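Local coordinates for protein elongation factor G (Thermus thermophilus, PDB 2DY1) that binds GTP together with a magnesium ion and probably acts as a GTPase elongation factor in protein synthesis, at residues K168-L172 against S254-G260; L157-L161 against L172-F176; W484-E488 against A559-M564. Numbering follows the deposited sequence.

Contacts 1 and 2 lie in the GTP-binding domain and share Leu172 and strand 168-174. Their centres are 14 Å apart. Contact 3 belongs to domain IV, on the other side of the chain's centre, its centre about 80 Å from the centres of both. All three are largely buried, but contact 1 also reaches the surface through Lys168 and Arg257. Their chemistry differs with position. Contact 2 is a beta-hairpin pairing held by backbone hydrogen bonds. Contact 1 joins the same strand to a guanine-binding loop through side-chain packing and one bridging water. Contact 3 is helix-on-sheet packing between apolar side chains, with no polar bond between its segments, far from the nucleotide.

Contact 1. Residues K168-L172 against S254-G260; sequences KWVGL and SGEREIG. With GTP (guanosine-5'-triphosphate), chain C.
The guanine-binding loop of the P-loop GTPase domain, probably its G5 motif, packs here on strand 168-172. Residues 254-260 run from strand 248-252 to helix 261-271, with Gly260 as N-cap. Ser254 and Ile259 pair through N to O hydrogen bonds, 3.0 Å from Ser254 N to Ile259 O and 3.1 Å from Ile259 N to Ser254 O. Glu258 (phi/psi 52/51) makes this a G1 beta bulge. Ser254 OG accepts from Arg257 N at 3.0 Å, an ST motif, and donates to O6 of GTP at 2.6 Å. Glu256 OE1 accepts from the ribose O2' at 2.6 Å. On the strand, Val170 and Gly171 form a classic beta bulge opposite Leu163. The nearest CA pair is Gly171 with Ile259, 6.2 Å. Trp169 (chi1 t, chi2 47°) lays its six-membered ring under CD1 of Ile259 (m, t), 3.7 Å from the centroid, a CH-pi contact. Its ring edge meets Ser254, CH2 to CB 3.6 Å. One water links Trp169 O and Arg257 NH2, 2.9 Å from each. Arg257 also touches Asp137, another GTP-binding residue. The loop thus offers polar groups to the nucleotide, while Ile259 gives it an apolar seat on the strand.

Contact 2. Residues L157-L161 against L172-F176; sequences LPIDL and LIDVF
Leu161 packs its side chain against Val175, CG to CG2 3.7 Å, and against Ile173, CB to CB 4.2 Å. The two segments are the open-end part of the antiparallel hairpin formed by strands 156-165 and 168-174 in the sheet of the GTP-binding domain. Leu161 and Ile173 are a hydrogen-bonded pair: Leu161 N to Ile173 O is 2.9 Å and Ile173 N to Leu161 O is 2.8 Å. Asp160 and Asp174 are the next pair, non-hydrogen-bonded, CA to CA 4.8 Å. Ile159 (phi/psi -95/-39) breaks its strand, yet its O still accepts from Val175 N at 3.0 Å. Leu161 (m, t), Ile173 (m, t) and Val175 (t) form an apolar layer that is covered by helix 198-213, with helix 142-153 also on Leu161. Asp160 and Asp174 lie on the opposite face. Asp174 OD1 accepts from His177 N, and Asp160 OD2 from Leu252 N on the neighbouring strand. Asp160 OD1 sits 3.9 Å from Leu172 CD1.

Contact 3. Residues W484-E488 against A559-M564; sequences WLRLE and AFKKVM
This is helix-on-sheet packing inside domain IV, whose fold belongs to the ribosomal protein S5 group. Helix 549-566 lies across strand 477-489, an inner strand of a mixed four-stranded sheet, between strands 464-474 and 533-541. The axes of strand 484-488 and helix 559-564 approach to 8.5 Å. Their directions differ by 45°, with a signed crossing angle of -45°. The strand is extended, with phi/psi near -115/130, so its side chains alternate. Leu485 and Leu487 point toward the helix; Trp484 and Arg486 point away. The helix answers with Ala559 and Val563, one turn apart and joined by Val563 N to Ala559 O at 2.9 Å. The nearest CA pairs are Leu485 with Ala559 at 6.1 Å and Leu487 with Val563 at 6.9 Å. Leu485 (t, p) sets its CB 3.9 Å from Ala559 CB and its CD2 3.6 Å from Phe560 CA. The small alanine allows this close approach. Leu487 (m, t) puts CG 3.7 Å from Val563 CG1 and CD1 4.0 Å from Phe560 CE2. Phe560 (chi1 t) has its ring against Phe533 and helix 509-520, which also touches Leu485. The end of Met564 leads away from the strand, and its side chain touches Val524, Val530 and Ile460. The side chains that meet are all apolar. Charged groups lie on the other face of the strand. Arg486 NH1 makes a salt bridge with Glu465, and Arg486 NE another with Glu488 OE2 at 2.8 Å.

Contact 1. Residues K168-L172 against S254-G260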
loop_
_atom_site.group_PDB
_atom_site.type_symbol
_atom_site.label_atom_id
_atom_site.label_comp_id
_atom_site.label_asym_id
_atom_site.label_seq_id
_atom_site.Cartn_x
_atom_site.Cartn_y
_atom_site.Cartn_z
ATOM N N LYS A 168 21.879 20.742 26.747
ATOM C CA LYS A 168 20.993 19.596 26.867
ATOM C C LYS A 168 19.534 20.010 26.681
ATOM O O LYS A 168 19.079 20.978 27.299
ATOM C CB LYS A 168 21.168 18.966 28.246
ATOM C CG LYS A 168 20.241 17.793 28.534
ATOM C CD LYS A 168 20.446 17.303 29.951
ATOM C CE LYS A 168 19.543 16.133 30.291
ATOM N NZ LYS A 168 19.647 15.794 31.740
ATOM N N TRP A 169 18.809 19.282 25.837
ATOM C CA TRP A 169 17.386 19.586 25.611
ATOM C C TRP A 169 16.616 19.098 26.832
ATOM O O TRP A 169 16.644 17.906 27.150
ATOM C CB TRP A 169 16.890 18.864 24.367
ATOM C CG TRP A 169 15.413 19.013 24.152
ATOM C CD1 TRP A 169 14.683 20.175 24.221
ATOM C CD2 TRP A 169 14.497 17.981 23.789
ATOM N NE1 TRP A 169 13.366 19.924 23.916
ATOM C CE2 TRP A 169 13.223 18.586 23.647
ATOM C CE3 TRP A 169 14.626 16.600 23.569
ATOM C CZ2 TRP A 169 12.086 17.862 23.290
ATOM C CZ3 TRP A 169 13.486 15.875 23.219
ATOM C CH2 TRP A 169 12.234 16.515 23.082
ATOM N N VAL A 170 15.928 20.011 27.507
ATOM C CA VAL A 170 15.184 19.686 28.724
ATOM C C VAL A 170 13.727 20.089 28.712
ATOM O O VAL A 170 12.996 19.758 29.643
ATOM C CB VAL A 170 15.810 20.358 29.980
ATOM C CG1 VAL A 170 17.253 19.903 30.141
ATOM C CG2 VAL A 170 15.743 21.897 29.863
ATOM N N GLY A 171 13.289 20.793 27.675
ATOM C CA GLY A 171 11.909 21.225 27.692
ATOM C C GLY A 171 11.427 22.007 26.495
ATOM O O GLY A 171 11.994 21.943 25.403
ATOM N N LEU A 172 10.370 22.777 26.745
ATOM C CA LEU A 172 9.705 23.538 25.708
ATOM C C LEU A 172 9.507 24.994 26.045
ATOM O O LEU A 172 9.320 25.358 27.209
ATOM C CB LEU A 172 8.285 22.981 25.482
ATOM C CG LEU A 172 8.064 21.505 25.179
ATOM C CD1 LEU A 172 6.582 21.255 24.937
ATOM C CD2 LEU A 172 8.879 21.135 23.950
ATOM N N SER A 254 8.845 14.130 22.816
ATOM C CA SER A 254 9.591 12.878 22.736
ATOM C C SER A 254 9.010 11.910 23.760
ATOM O O SER A 254 8.901 12.232 24.937
ATOM C CB SER A 254 11.065 13.091 23.058
ATOM O OG SER A 254 11.689 11.840 23.314
ATOM N N GLY A 255 8.620 10.720 23.305
ATOM C CA GLY A 255 8.098 9.760 24.262
ATOM C C GLY A 255 9.232 9.085 25.020
ATOM O O GLY A 255 9.034 8.578 26.112
ATOM N N GLU A 256 10.437 9.136 24.449
ATOM C CA GLU A 256 11.609 8.495 25.063
ATOM C C GLU A 256 12.127 9.351 26.216
ATOM O O GLU A 256 12.433 8.840 27.281
ATOM C CB GLU A 256 12.694 8.313 24.006
ATOM C CG GLU A 256 13.859 7.437 24.413
ATOM C CD GLU A 256 13.490 5.972 24.419
ATOM O OE1 GLU A 256 12.777 5.541 23.482
ATOM O OE2 GLU A 256 13.916 5.255 25.351
ATOM N N ARG A 257 12.199 10.663 26.004
ATOM C CA ARG A 257 12.659 11.584 27.048
ATOM C C ARG A 257 11.492 12.079 27.914
ATOM O O ARG A 257 11.702 12.793 28.893
ATOM C CB ARG A 257 13.340 12.808 26.409
ATOM C CG ARG A 257 14.527 12.520 25.520
ATOM C CD ARG A 257 15.660 11.932 26.330
ATOM N NE ARG A 257 16.011 12.813 27.434
ATOM C CZ ARG A 257 16.739 12.445 28.484
ATOM N NH1 ARG A 257 17.198 11.203 28.577
ATOM N NH2 ARG A 257 17.004 13.320 29.448
ATOM N N GLU A 258 10.267 11.686 27.558
ATOM C CA GLU A 258 9.057 12.118 28.246
ATOM C C GLU A 258 9.003 13.638 28.368
ATOM O O GLU A 258 8.801 14.181 29.450
ATOM C CB GLU A 258 8.920 11.468 29.630
ATOM C CG GLU A 258 8.432 10.015 29.545
ATOM C CD GLU A 258 6.931 9.871 29.253
ATOM O OE1 GLU A 258 6.242 10.874 28.872
ATOM O OE2 GLU A 258 6.452 8.719 29.409
ATOM N N ILE A 259 9.197 14.303 27.237
ATOM C CA ILE A 259 9.133 15.760 27.170
ATOM C C ILE A 259 7.982 16.181 26.255
ATOM O O ILE A 259 7.879 15.705 25.120
ATOM C CB ILE A 259 10.451 16.350 26.605
ATOM C CG1 ILE A 259 11.581 16.179 27.626
ATOM C CG2 ILE A 259 10.256 17.840 26.245
ATOM C CD1 ILE A 259 12.967 16.587 27.072
ATOM N N GLY A 260 7.101 17.047 26.762
ATOM C CA GLY A 260 6.006 17.585 25.955
ATOM C C GLY A 260 4.879 16.664 25.549
ATOM O O GLY A 260 4.135 16.987 24.636
HETATM P PG GTP C . 7.803 2.446 12.817
HETATM O O1G GTP C . 8.788 1.236 12.434
HETATM O O2G GTP C . 6.483 1.851 13.509
HETATM O O3G GTP C . 7.487 3.322 11.667
HETATM O O3B GTP C . 8.644 3.218 13.953
HETATM P PB GTP C . 8.033 4.294 14.975
HETATM O O1B GTP C . 7.865 5.583 14.262
HETATM O O2B GTP C . 6.845 3.722 15.652
HETATM O O3A GTP C . 9.263 4.515 15.981
HETATM P PA GTP C . 9.445 3.726 17.366
HETATM O O1A GTP C . 8.533 4.309 18.375
HETATM O O2A GTP C . 9.374 2.271 17.100
HETATM O "O5'" GTP C . 10.944 4.116 17.794
HETATM C "C5'" GTP C . 12.034 3.528 17.082
HETATM C "C4'" GTP C . 13.331 3.726 17.863
HETATM O "O4'" GTP C . 13.432 5.132 18.141
HETATM C "C3'" GTP C . 13.236 3.021 19.219
HETATM O "O3'" GTP C . 14.543 2.601 19.620
HETATM C "C2'" GTP C . 12.731 4.132 20.139
HETATM O "O2'" GTP C . 13.189 3.887 21.472
HETATM C "C1'" GTP C . 13.528 5.301 19.563
HETATM N N9 GTP C . 12.970 6.621 19.934
HETATM C C8 GTP C . 11.713 7.021 19.749
HETATM N N7 GTP C . 11.601 8.307 20.073
HETATM C C5 GTP C . 12.795 8.733 20.475
HETATM C C6 GTP C . 13.277 9.958 20.925
HETATM O O6 GTP C . 12.560 10.956 20.975
HETATM N N1 GTP C . 14.625 10.052 21.295
HETATM C C2 GTP C . 15.456 8.929 21.201
HETATM N N2 GTP C . 16.737 9.014 21.548
HETATM N N3 GTP C . 14.956 7.765 20.757
HETATM C C4 GTP C . 13.669 7.653 20.398
HETATM O O HOH W 1 16.235 16.095 29.383
#

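Contact 2. Residues L157-L161 against L172-F176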
loop_
_atom_site.group_PDB
_atom_site.type_symbol
_atom_site.label_atom_id
_atom_site.label_comp_id
_atom_site.label_asym_id
_atom_site.label_seq_id
_atom_site.Cartn_x
_atom_site.Cartn_y
_atom_site.Cartn_z
ATOM N N LEU A 157 3.650 26.353 11.272
ATOM C CA LEU A 157 3.425 27.321 12.330
ATOM C C LEU A 157 4.093 26.791 13.597
ATOM O O LEU A 157 3.558 25.919 14.273
ATOM C CB LEU A 157 1.922 27.487 12.559
ATOM C CG LEU A 157 1.506 28.647 13.462
ATOM C CD1 LEU A 157 1.554 29.948 12.667
ATOM C CD2 LEU A 157 0.114 28.419 13.981
ATOM N N PRO A 158 5.275 27.316 13.936
ATOM C CA PRO A 158 5.957 26.835 15.146
ATOM C C PRO A 158 5.201 27.155 16.428
ATOM O O PRO A 158 4.959 28.310 16.740
ATOM C CB PRO A 158 7.313 27.550 15.102
ATOM C CG PRO A 158 7.500 27.851 13.625
ATOM C CD PRO A 158 6.114 28.262 13.185
ATOM N N ILE A 159 4.820 26.128 17.170
ATOM C CA ILE A 159 4.132 26.314 18.436
ATOM C C ILE A 159 5.173 26.275 19.543
ATOM O O ILE A 159 5.109 27.035 20.510
ATOM C CB ILE A 159 3.109 25.169 18.700
ATOM C CG1 ILE A 159 2.051 25.152 17.593
ATOM C CG2 ILE A 159 2.502 25.302 20.091
ATOM C CD1 ILE A 159 1.339 26.475 17.393
ATOM N N ASP A 160 6.142 25.376 19.389
ATOM C CA ASP A 160 7.172 25.190 20.404
ATOM C C ASP A 160 8.559 25.444 19.858
ATOM O O ASP A 160 8.815 25.231 18.667
ATOM C CB ASP A 160 7.225 23.723 20.870
ATOM C CG ASP A 160 5.934 23.243 21.479
ATOM O OD1 ASP A 160 5.409 23.955 22.360
ATOM O OD2 ASP A 160 5.465 22.136 21.095
ATOM N N LEU A 161 9.433 25.870 20.767
ATOM C CA LEU A 161 10.864 26.004 20.496
ATOM C C LEU A 161 11.499 25.186 21.634
ATOM O O LEU A 161 10.910 24.993 22.687
ATOM C CB LEU A 161 11.329 27.456 20.552
ATOM C CG LEU A 161 10.786 28.331 19.428
ATOM C CD1 LEU A 161 11.316 29.749 19.650
ATOM C CD2 LEU A 161 11.185 27.811 18.053
ATOM N N LEU A 172 10.370 22.777 26.745
ATOM C CA LEU A 172 9.705 23.538 25.708
ATOM C C LEU A 172 9.507 24.994 26.045
ATOM O O LEU A 172 9.320 25.358 27.209
ATOM C CB LEU A 172 8.285 22.981 25.482
ATOM C CG LEU A 172 8.064 21.505 25.179
ATOM C CD1 LEU A 172 6.582 21.255 24.937
ATOM C CD2 LEU A 172 8.879 21.135 23.950
ATOM N N ILE A 173 9.560 25.814 25.006
ATOM C CA ILE A 173 9.245 27.233 25.119
ATOM C C ILE A 173 7.995 27.338 24.254
ATOM O O ILE A 173 8.032 27.085 23.037
ATOM C CB ILE A 173 10.343 28.140 24.529
ATOM C CG1 ILE A 173 11.620 28.018 25.353
ATOM C CG2 ILE A 173 9.871 29.613 24.546
ATOM C CD1 ILE A 173 12.809 28.717 24.725
ATOM N N ASP A 174 6.876 27.674 24.886
ATOM C CA ASP A 174 5.613 27.800 24.174
ATOM C C ASP A 174 5.620 29.223 23.626
ATOM O O ASP A 174 5.459 30.179 24.379
ATOM C CB ASP A 174 4.465 27.574 25.157
ATOM C CG ASP A 174 3.120 27.772 24.515
ATOM O OD1 ASP A 174 2.782 28.945 24.273
ATOM O OD2 ASP A 174 2.418 26.766 24.243
ATOM N N VAL A 175 5.851 29.343 22.318
ATOM C CA VAL A 175 5.993 30.647 21.657
ATOM C C VAL A 175 4.879 31.629 21.932
ATOM O O VAL A 175 5.125 32.784 22.292
ATOM C CB VAL A 175 6.123 30.475 20.122
ATOM C CG1 VAL A 175 6.261 31.816 19.449
ATOM C CG2 VAL A 175 7.318 29.602 19.800
ATOM N N PHE A 176 3.653 31.170 21.750
ATOM C CA PHE A 176 2.483 32.019 21.947
ATOM C C PHE A 176 2.397 32.707 23.310
ATOM O O PHE A 176 2.165 33.923 23.382
ATOM C CB PHE A 176 1.210 31.198 21.736
ATOM C CG PHE A 176 -0.054 32.016 21.771
ATOM C CD1 PHE A 176 -0.578 32.562 20.604
ATOM C CD2 PHE A 176 -0.728 32.231 22.969
ATOM C CE1 PHE A 176 -1.760 33.308 20.630
ATOM C CE2 PHE A 176 -1.910 32.977 23.008
ATOM C CZ PHE A 176 -2.426 33.515 21.836
#

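Contact 3. Residues W484-E488 against A559-M564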
loop_
_atom_site.group_PDB
_atom_site.type_symbol
_atom_site.label_atom_id
_atom_site.label_comp_id
_atom_site.label_asym_id
_atom_site.label_seq_id
_atom_site.Cartn_x
_atom_site.Cartn_y
_atom_site.Cartn_z
ATOM N N TRP A 484 -6.565 -27.728 -44.381
ATOM C CA TRP A 484 -5.288 -27.313 -44.911
ATOM C C TRP A 484 -5.043 -25.939 -44.281
ATOM O O TRP A 484 -5.846 -25.003 -44.434
ATOM C CB TRP A 484 -5.300 -27.228 -46.433
ATOM C CG TRP A 484 -5.219 -28.585 -47.052
ATOM C CD1 TRP A 484 -6.260 -29.424 -47.322
ATOM C CD2 TRP A 484 -4.023 -29.277 -47.452
ATOM N NE1 TRP A 484 -5.783 -30.601 -47.873
ATOM C CE2 TRP A 484 -4.419 -30.537 -47.961
ATOM C CE3 TRP A 484 -2.659 -28.952 -47.432
ATOM C CZ2 TRP A 484 -3.493 -31.478 -48.446
ATOM C CZ3 TRP A 484 -1.739 -29.888 -47.918
ATOM C CH2 TRP A 484 -2.164 -31.133 -48.416
ATOM N N LEU A 485 -3.911 -25.836 -43.595
ATOM C CA LEU A 485 -3.523 -24.643 -42.851
ATOM C C LEU A 485 -2.190 -24.032 -43.277
ATOM O O LEU A 485 -1.200 -24.737 -43.443
ATOM C CB LEU A 485 -3.403 -25.014 -41.368
ATOM C CG LEU A 485 -2.839 -23.935 -40.434
ATOM C CD1 LEU A 485 -3.902 -22.861 -40.229
ATOM C CD2 LEU A 485 -2.469 -24.560 -39.079
ATOM N N ARG A 486 -2.173 -22.714 -43.440
ATOM C CA ARG A 486 -0.944 -21.995 -43.765
ATOM C C ARG A 486 -0.691 -21.070 -42.566
ATOM O O ARG A 486 -1.599 -20.377 -42.113
ATOM C CB ARG A 486 -1.139 -21.161 -45.043
ATOM C CG ARG A 486 0.064 -20.347 -45.490
ATOM C CD ARG A 486 -0.328 -19.524 -46.721
ATOM N NE ARG A 486 0.741 -18.678 -47.253
ATOM C CZ ARG A 486 1.739 -19.112 -48.018
ATOM N NH1 ARG A 486 1.833 -20.392 -48.353
ATOM N NH2 ARG A 486 2.647 -18.254 -48.466
ATOM N N LEU A 487 0.538 -21.081 -42.050
ATOM C CA LEU A 487 0.931 -20.223 -40.929
ATOM C C LEU A 487 1.947 -19.210 -41.434
ATOM O O LEU A 487 2.887 -19.558 -42.147
ATOM C CB LEU A 487 1.580 -21.044 -39.802
ATOM C CG LEU A 487 0.688 -22.021 -39.040
ATOM C CD1 LEU A 487 1.528 -22.683 -37.944
ATOM C CD2 LEU A 487 -0.510 -21.299 -38.425
ATOM N N GLU A 488 1.766 -17.952 -41.066
ATOM C CA GLU A 488 2.696 -16.921 -41.501
ATOM C C GLU A 488 3.107 -16.075 -40.320
ATOM O O GLU A 488 2.279 -15.742 -39.464
ATOM C CB GLU A 488 2.038 -16.010 -42.530
ATOM C CG GLU A 488 1.451 -16.744 -43.713
ATOM C CD GLU A 488 0.839 -15.801 -44.726
ATOM O OE1 GLU A 488 0.420 -14.688 -44.338
ATOM O OE2 GLU A 488 0.767 -16.182 -45.913
ATOM N N ALA A 559 -3.039 -29.971 -37.727
ATOM C CA ALA A 559 -2.483 -29.118 -38.763
ATOM C C ALA A 559 -1.558 -28.088 -38.125
ATOM O O ALA A 559 -0.457 -27.856 -38.612
ATOM C CB ALA A 559 -3.613 -28.427 -39.552
ATOM N N PHE A 560 -1.994 -27.474 -37.028
ATOM C CA PHE A 560 -1.145 -26.482 -36.380
ATOM C C PHE A 560 0.200 -27.070 -35.933
ATOM O O PHE A 560 1.261 -26.504 -36.202
ATOM C CB PHE A 560 -1.866 -25.847 -35.184
ATOM C CG PHE A 560 -1.077 -24.745 -34.539
ATOM C CD1 PHE A 560 -0.147 -25.030 -33.539
ATOM C CD2 PHE A 560 -1.202 -23.433 -34.986
ATOM C CE1 PHE A 560 0.660 -24.017 -32.992
ATOM C CE2 PHE A 560 -0.398 -22.411 -34.450
ATOM C CZ PHE A 560 0.531 -22.710 -33.455
ATOM N N LYS A 561 0.159 -28.212 -35.256
ATOM C CA LYS A 561 1.395 -28.841 -34.788
ATOM C C LYS A 561 2.360 -29.162 -35.928
ATOM O O LYS A 561 3.558 -28.876 -35.844
ATOM C CB LYS A 561 1.073 -30.125 -34.025
ATOM C CG LYS A 561 0.132 -29.944 -32.847
ATOM C CD LYS A 561 0.750 -29.102 -31.738
ATOM C CE LYS A 561 -0.142 -29.097 -30.496
ATOM N NZ LYS A 561 0.434 -28.300 -29.375
ATOM N N LYS A 562 1.841 -29.759 -36.998
ATOM C CA LYS A 562 2.675 -30.108 -38.144
ATOM C C LYS A 562 3.271 -28.877 -38.809
ATOM O O LYS A 562 4.472 -28.806 -39.060
ATOM C CB LYS A 562 1.840 -30.879 -39.175
ATOM C CG LYS A 562 2.583 -31.185 -40.468
ATOM C CD LYS A 562 1.660 -31.799 -41.526
ATOM C CE LYS A 562 0.925 -33.035 -41.000
ATOM N NZ LYS A 562 0.088 -33.709 -42.054
ATOM N N VAL A 563 2.424 -27.890 -39.090
ATOM C CA VAL A 563 2.899 -26.703 -39.772
ATOM C C VAL A 563 3.860 -25.833 -38.963
ATOM O O VAL A 563 4.850 -25.340 -39.502
ATOM C CB VAL A 563 1.700 -25.851 -40.270
ATOM C CG1 VAL A 563 2.200 -24.659 -41.071
ATOM C CG2 VAL A 563 0.786 -26.722 -41.138
ATOM N N MET A 564 3.584 -25.637 -37.676
ATOM C CA MET A 564 4.477 -24.803 -36.881
ATOM C C MET A 564 5.906 -25.350 -36.888
ATOM O O MET A 564 6.871 -24.581 -36.884
ATOM C CB MET A 564 3.991 -24.694 -35.436
ATOM C CG MET A 564 4.943 -23.881 -34.578
ATOM S SD MET A 564 4.446 -23.779 -32.859
ATOM C CE MET A 564 5.871 -22.833 -32.204
#